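Long-range contact in transketolase (Campylobacter jejuni, PDB 3L84), which belongs to the transketolase family of thiamine diphosphate-binding enzymes and pairs with a second chain in its assembly: residues A[144-155]-A[173-184]. Numbering follows the deposited sequence. Where two conformers were deposited one is given.
Sequences HKIYCLCGDGDL and DNFILIYDSNNI
D152, the first residue after strand 146-151, meets Y179, which is still in the parallel ladder joining that strand to strand 175-181. The ladder alternates strictly: I146, C148 and C150 each donate from N to the second strand and accept at O from I176, I178 and D180. I178 N to C148 O, at 2.8 Å, is almost straight (177°).

Side chains on paired residues emerge on the same face. Among I146, C148, C150, F175, L177 and Y179, the slim cysteines suit the crowding: L177 CD1 sits 3.7 Å from both C148 SG and C150 SG. The F175 ring turns its edge to C148 CB. On the other face, Y147 and I176 lie side by side, CE1 to CD1 3.6 Å; beta-branched isoleucine suits an extended strand and fills such a layer.

Y179, its CG anti to the backbone N (chi1 164°), carries its ring past the end of strand 146-151, to the start of the following helix. The hydroxyl donates to D152 OD1 at 2.5 Å, from the syn side but 29° out of the carboxylate plane, which stands nearly perpendicular to the ring. L155 CD1 rests over one ring face, a CH-pi contact 3.8 Å from the centroid, while S181 CB lies against the opposite face, toward its rim. Water links D152 OD2 to N183 N, extending this polar cluster.

At the other end, a water bridges H144 O and N174 ND2, whose amide also donates to A127 O; K145 NZ reaches K228 O and, weakly, D173 O.

These are adjacent strands of a five-stranded parallel sheet, linked by a beta-alpha-beta crossover through helix 158-169. Strand 60-63 flanks 146-151, strand 234-239 flanks 175-181, and helix 118-137 packs on C148 and F175.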
loop_
_atom_site.group_PDB
_atom_site.type_symbol
_atom_site.label_atom_id
_atom_site.label_comp_id
_atom_site.label_asym_id
_atom_site.label_seq_id
_atom_site.Cartn_x
_atom_site.Cartn_y
_atom_site.Cartn_z
ATOM N N HIS A 144 24.264 -14.742 15.434
ATOM C CA HIS A 144 24.478 -14.863 13.995
ATOM C C HIS A 144 24.265 -13.496 13.316
ATOM O O HIS A 144 23.852 -12.502 13.934
ATOM C CB HIS A 144 23.498 -15.900 13.446
ATOM C CG HIS A 144 22.074 -15.494 13.568
ATOM N ND1 HIS A 144 21.444 -14.665 12.657
ATOM C CD2 HIS A 144 21.155 -15.747 14.533
ATOM C CE1 HIS A 144 20.189 -14.488 13.030
ATOM N NE2 HIS A 144 19.985 -15.125 14.173
ATOM N N LYS A 145 24.594 -13.457 12.037
ATOM C CA LYS A 145 24.391 -12.272 11.197
ATOM C C LYS A 145 23.160 -12.412 10.330
ATOM O O LYS A 145 22.605 -13.509 10.161
ATOM C CB LYS A 145 25.625 -12.049 10.327
ATOM C CG LYS A 145 26.895 -11.791 11.112
ATOM C CD LYS A 145 26.892 -10.471 11.875
ATOM C CE LYS A 145 28.193 -10.245 12.663
ATOM N NZ LYS A 145 28.087 -9.001 13.450
ATOM N N ILE A 146 22.759 -11.279 9.754
ATOM C CA ILE A 146 21.709 -11.182 8.741
ATOM C C ILE A 146 22.304 -10.419 7.586
ATOM O O ILE A 146 22.743 -9.263 7.762
ATOM C CB ILE A 146 20.459 -10.467 9.245
ATOM C CG1 ILE A 146 19.832 -11.198 10.459
ATOM C CG2 ILE A 146 19.447 -10.349 8.096
ATOM C CD1 ILE A 146 20.473 -11.042 11.814
ATOM N N TYR A 147 22.461 -11.083 6.451
ATOM C CA TYR A 147 23.010 -10.505 5.219
ATOM C C TYR A 147 21.888 -10.292 4.235
ATOM O O TYR A 147 21.107 -11.200 3.950
ATOM C CB TYR A 147 24.038 -11.450 4.581
ATOM C CG TYR A 147 25.280 -11.681 5.391
ATOM C CD1 TYR A 147 26.314 -10.752 5.406
ATOM C CD2 TYR A 147 25.446 -12.847 6.139
ATOM C CE1 TYR A 147 27.480 -10.996 6.119
ATOM C CE2 TYR A 147 26.589 -13.079 6.883
ATOM C CZ TYR A 147 27.608 -12.139 6.888
ATOM O OH TYR A 147 28.797 -12.310 7.604
ATOM N N CYS A 148 21.783 -9.086 3.693
ATOM C CA CYS A 148 20.780 -8.813 2.687
ATOM C C CYS A 148 21.426 -8.230 1.462
ATOM O O CYS A 148 22.197 -7.263 1.594
ATOM C CB CYS A 148 19.782 -7.798 3.235
ATOM S SG CYS A 148 18.469 -7.318 2.127
ATOM N N LEU A 149 21.142 -8.794 0.294
ATOM C CA LEU A 149 21.583 -8.192 -0.971
ATOM C C LEU A 149 20.437 -7.415 -1.557
ATOM O O LEU A 149 19.335 -7.927 -1.667
ATOM C CB LEU A 149 22.026 -9.254 -1.979
ATOM C CG LEU A 149 23.400 -9.898 -1.834
ATOM C CD1 LEU A 149 23.638 -10.458 -0.421
ATOM C CD2 LEU A 149 23.539 -10.992 -2.915
ATOM N N CYS A 150 20.683 -6.166 -1.912
ATOM C CA CYS A 150 19.636 -5.301 -2.470
ATOM C C CYS A 150 20.166 -4.496 -3.638
ATOM O O CYS A 150 21.360 -4.474 -3.880
ATOM C CB CYS A 150 19.041 -4.402 -1.366
ATOM S SG CYS A 150 20.112 -3.024 -0.902
ATOM N N GLY A 151 19.251 -3.860 -4.345
ATOM C CA GLY A 151 19.566 -3.037 -5.480
ATOM C C GLY A 151 18.887 -1.698 -5.443
ATOM O O GLY A 151 18.209 -1.338 -4.463
ATOM N N ASP A 152 19.056 -0.938 -6.522
ATOM C CA ASP A 152 18.419 0.389 -6.625
ATOM C C ASP A 152 16.925 0.401 -6.400
ATOM O O ASP A 152 16.394 1.286 -5.724
ATOM C CB ASP A 152 18.721 1.019 -7.983
ATOM C CG ASP A 152 20.146 1.400 -8.089
ATOM O OD1 ASP A 152 20.526 2.301 -7.308
ATOM O OD2 ASP A 152 20.903 0.797 -8.876
ATOM N N GLY A 153 16.199 -0.537 -6.980
ATOM C CA GLY A 153 14.777 -0.585 -6.801
ATOM C C GLY A 153 14.382 -0.718 -5.347
ATOM O O GLY A 153 13.377 -0.131 -4.877
ATOM N N ASP A 154 15.123 -1.532 -4.604
ATOM C CA ASP A 154 14.815 -1.727 -3.211
ATOM C C ASP A 154 14.989 -0.426 -2.442
ATOM O O ASP A 154 14.171 -0.095 -1.579
ATOM C CB ASP A 154 15.708 -2.813 -2.590
ATOM C CG ASP A 154 15.532 -4.170 -3.237
ATOM O OD1 ASP A 154 14.451 -4.791 -3.109
ATOM O OD2 ASP A 154 16.499 -4.616 -3.943
ATOM N N LEU A 155 16.070 0.299 -2.702
ATOM C CA LEU A 155 16.398 1.495 -1.940
ATOM C C LEU A 155 15.573 2.717 -2.299
ATOM O O LEU A 155 15.493 3.653 -1.520
ATOM C CB LEU A 155 17.903 1.769 -1.981
ATOM C CG LEU A 155 18.704 0.636 -1.295
ATOM C CD1 LEU A 155 20.140 1.071 -1.146
ATOM C CD2 LEU A 155 18.164 0.175 0.066
ATOM N N ASP A 173 23.453 -4.300 15.120
ATOM C CA ASP A 173 24.831 -4.579 14.751
ATOM C C ASP A 173 25.079 -6.032 14.362
ATOM O O ASP A 173 26.196 -6.533 14.350
ATOM C CB ASP A 173 25.770 -4.153 15.891
ATOM C CG ASP A 173 25.512 -4.913 17.179
ATOM O OD1 ASP A 173 24.706 -5.867 17.223
ATOM O OD2 ASP A 173 26.200 -4.591 18.187
ATOM N N ASN A 174 23.979 -6.692 14.031
ATOM C CA ASN A 174 23.946 -7.997 13.399
ATOM C C ASN A 174 23.493 -7.947 11.949
ATOM O O ASN A 174 23.406 -8.986 11.294
ATOM C CB ASN A 174 23.069 -8.961 14.220
ATOM C CG ASN A 174 21.641 -8.471 14.433
ATOM O OD1 ASN A 174 21.295 -7.338 14.111
ATOM N ND2 ASN A 174 20.804 -9.347 15.029
ATOM N N PHE A 175 23.236 -6.754 11.436
ATOM C CA PHE A 175 22.645 -6.563 10.104
ATOM C C PHE A 175 23.665 -5.967 9.144
ATOM O O PHE A 175 24.223 -4.894 9.400
ATOM C CB PHE A 175 21.447 -5.615 10.233
ATOM C CG PHE A 175 20.748 -5.255 8.950
ATOM C CD1 PHE A 175 20.464 -6.217 7.998
ATOM C CD2 PHE A 175 20.401 -3.964 8.691
ATOM C CE1 PHE A 175 19.785 -5.881 6.822
ATOM C CE2 PHE A 175 19.720 -3.628 7.526
ATOM C CZ PHE A 175 19.407 -4.584 6.596
ATOM N N ILE A 176 23.855 -6.632 8.013
ATOM C CA ILE A 176 24.780 -6.233 6.967
ATOM C C ILE A 176 24.021 -6.193 5.647
ATOM O O ILE A 176 23.567 -7.208 5.158
ATOM C CB ILE A 176 26.004 -7.170 6.907
ATOM C CG1 ILE A 176 26.767 -7.162 8.223
ATOM C CG2 ILE A 176 26.911 -6.761 5.766
ATOM C CD1 ILE A 176 27.885 -8.204 8.347
ATOM N N LEU A 177 23.850 -4.996 5.114
ATOM C CA LEU A 177 23.122 -4.723 3.895
ATOM C C LEU A 177 24.134 -4.445 2.795
ATOM O O LEU A 177 24.977 -3.557 2.923
ATOM C CB LEU A 177 22.211 -3.515 4.109
ATOM C CG LEU A 177 21.304 -3.103 2.975
ATOM C CD1 LEU A 177 20.369 -4.207 2.560
ATOM C CD2 LEU A 177 20.494 -1.842 3.381
ATOM N N ILE A 178 24.091 -5.204 1.729
ATOM C CA ILE A 178 24.998 -5.074 0.607
ATOM C C ILE A 178 24.182 -4.542 -0.566
ATOM O O ILE A 178 23.277 -5.221 -1.072
ATOM C CB ILE A 178 25.663 -6.410 0.253
ATOM C CG1 ILE A 178 26.370 -6.952 1.466
ATOM C CG2 ILE A 178 26.584 -6.230 -0.960
ATOM C CD1 ILE A 178 26.850 -8.400 1.326
ATOM N N TYR A 179 24.486 -3.315 -0.975
ATOM C CA TYR A 179 23.794 -2.602 -2.063
ATOM C C TYR A 179 24.568 -2.724 -3.364
ATOM O O TYR A 179 25.722 -2.289 -3.465
ATOM C CB TYR A 179 23.569 -1.155 -1.637
ATOM C CG TYR A 179 23.218 -0.138 -2.702
ATOM C CD1 TYR A 179 22.344 -0.421 -3.734
ATOM C CD2 TYR A 179 23.774 1.120 -2.650
ATOM C CE1 TYR A 179 22.025 0.523 -4.694
ATOM C CE2 TYR A 179 23.477 2.076 -3.600
ATOM C CZ TYR A 179 22.610 1.776 -4.619
ATOM O OH TYR A 179 22.303 2.754 -5.561
ATOM N N ASP A 180 23.932 -3.352 -4.344
ATOM C CA ASP A 180 24.487 -3.524 -5.673
ATOM C C ASP A 180 24.275 -2.239 -6.447
ATOM O O ASP A 180 23.208 -1.991 -7.035
ATOM C CB ASP A 180 23.761 -4.687 -6.374
ATOM C CG ASP A 180 24.293 -4.938 -7.755
ATOM O OD1 ASP A 180 25.381 -4.376 -8.023
ATOM O OD2 ASP A 180 23.633 -5.641 -8.545
ATOM N N SER A 181 25.294 -1.399 -6.430
ATOM C CA SER A 181 25.236 -0.102 -7.091
ATOM C C SER A 181 25.802 -0.236 -8.503
ATOM O O SER A 181 27.008 -0.134 -8.713
ATOM C CB SER A 181 26.018 0.914 -6.279
ATOM O OG SER A 181 25.942 2.175 -6.892
ATOM N N ASN A 182 24.919 -0.516 -9.462
ATOM C CA ASN A 182 25.306 -0.778 -10.852
ATOM C C ASN A 182 24.874 0.291 -11.860
ATOM O O ASN A 182 25.089 0.125 -13.061
ATOM C CB ASN A 182 24.867 -2.186 -11.277
ATOM C CG ASN A 182 23.384 -2.365 -11.329
ATOM O OD1 ASN A 182 22.615 -1.395 -11.225
ATOM N ND2 ASN A 182 22.935 -3.640 -11.468
ATOM N N ASN A 183 24.317 1.389 -11.339
ATOM C CA ASN A 183 24.047 2.579 -12.166
ATOM C C ASN A 183 22.860 2.389 -13.113
ATOM O O ASN A 183 22.632 3.273 -13.920
ATOM C CB ASN A 183 25.302 2.979 -12.993
ATOM C CG ASN A 183 25.299 4.454 -13.433
ATOM O OD1 ASN A 183 25.727 4.792 -14.548
ATOM N ND2 ASN A 183 24.811 5.323 -12.564
ATOM N N ILE A 184 22.152 1.250 -13.048
ATOM C CA ILE A 184 21.112 0.892 -14.010
ATOM C C ILE A 184 19.780 0.638 -13.297
ATOM O O ILE A 184 19.767 0.081 -12.209
ATOM C CB ILE A 184 21.567 -0.378 -14.819
ATOM C CG1 ILE A 184 22.753 -0.025 -15.726
ATOM C CG2 ILE A 184 20.436 -0.967 -15.649
ATOM C CD1 ILE A 184 22.432 1.027 -16.752
HETATM O O HOH W 1 22.109 -11.901 16.017
HETATM O O HOH W 2 27.811 -6.838 11.793
HETATM O O HOH W 3 20.914 -2.382 -8.422
HETATM O O HOH W 4 23.397 2.281 -8.773
#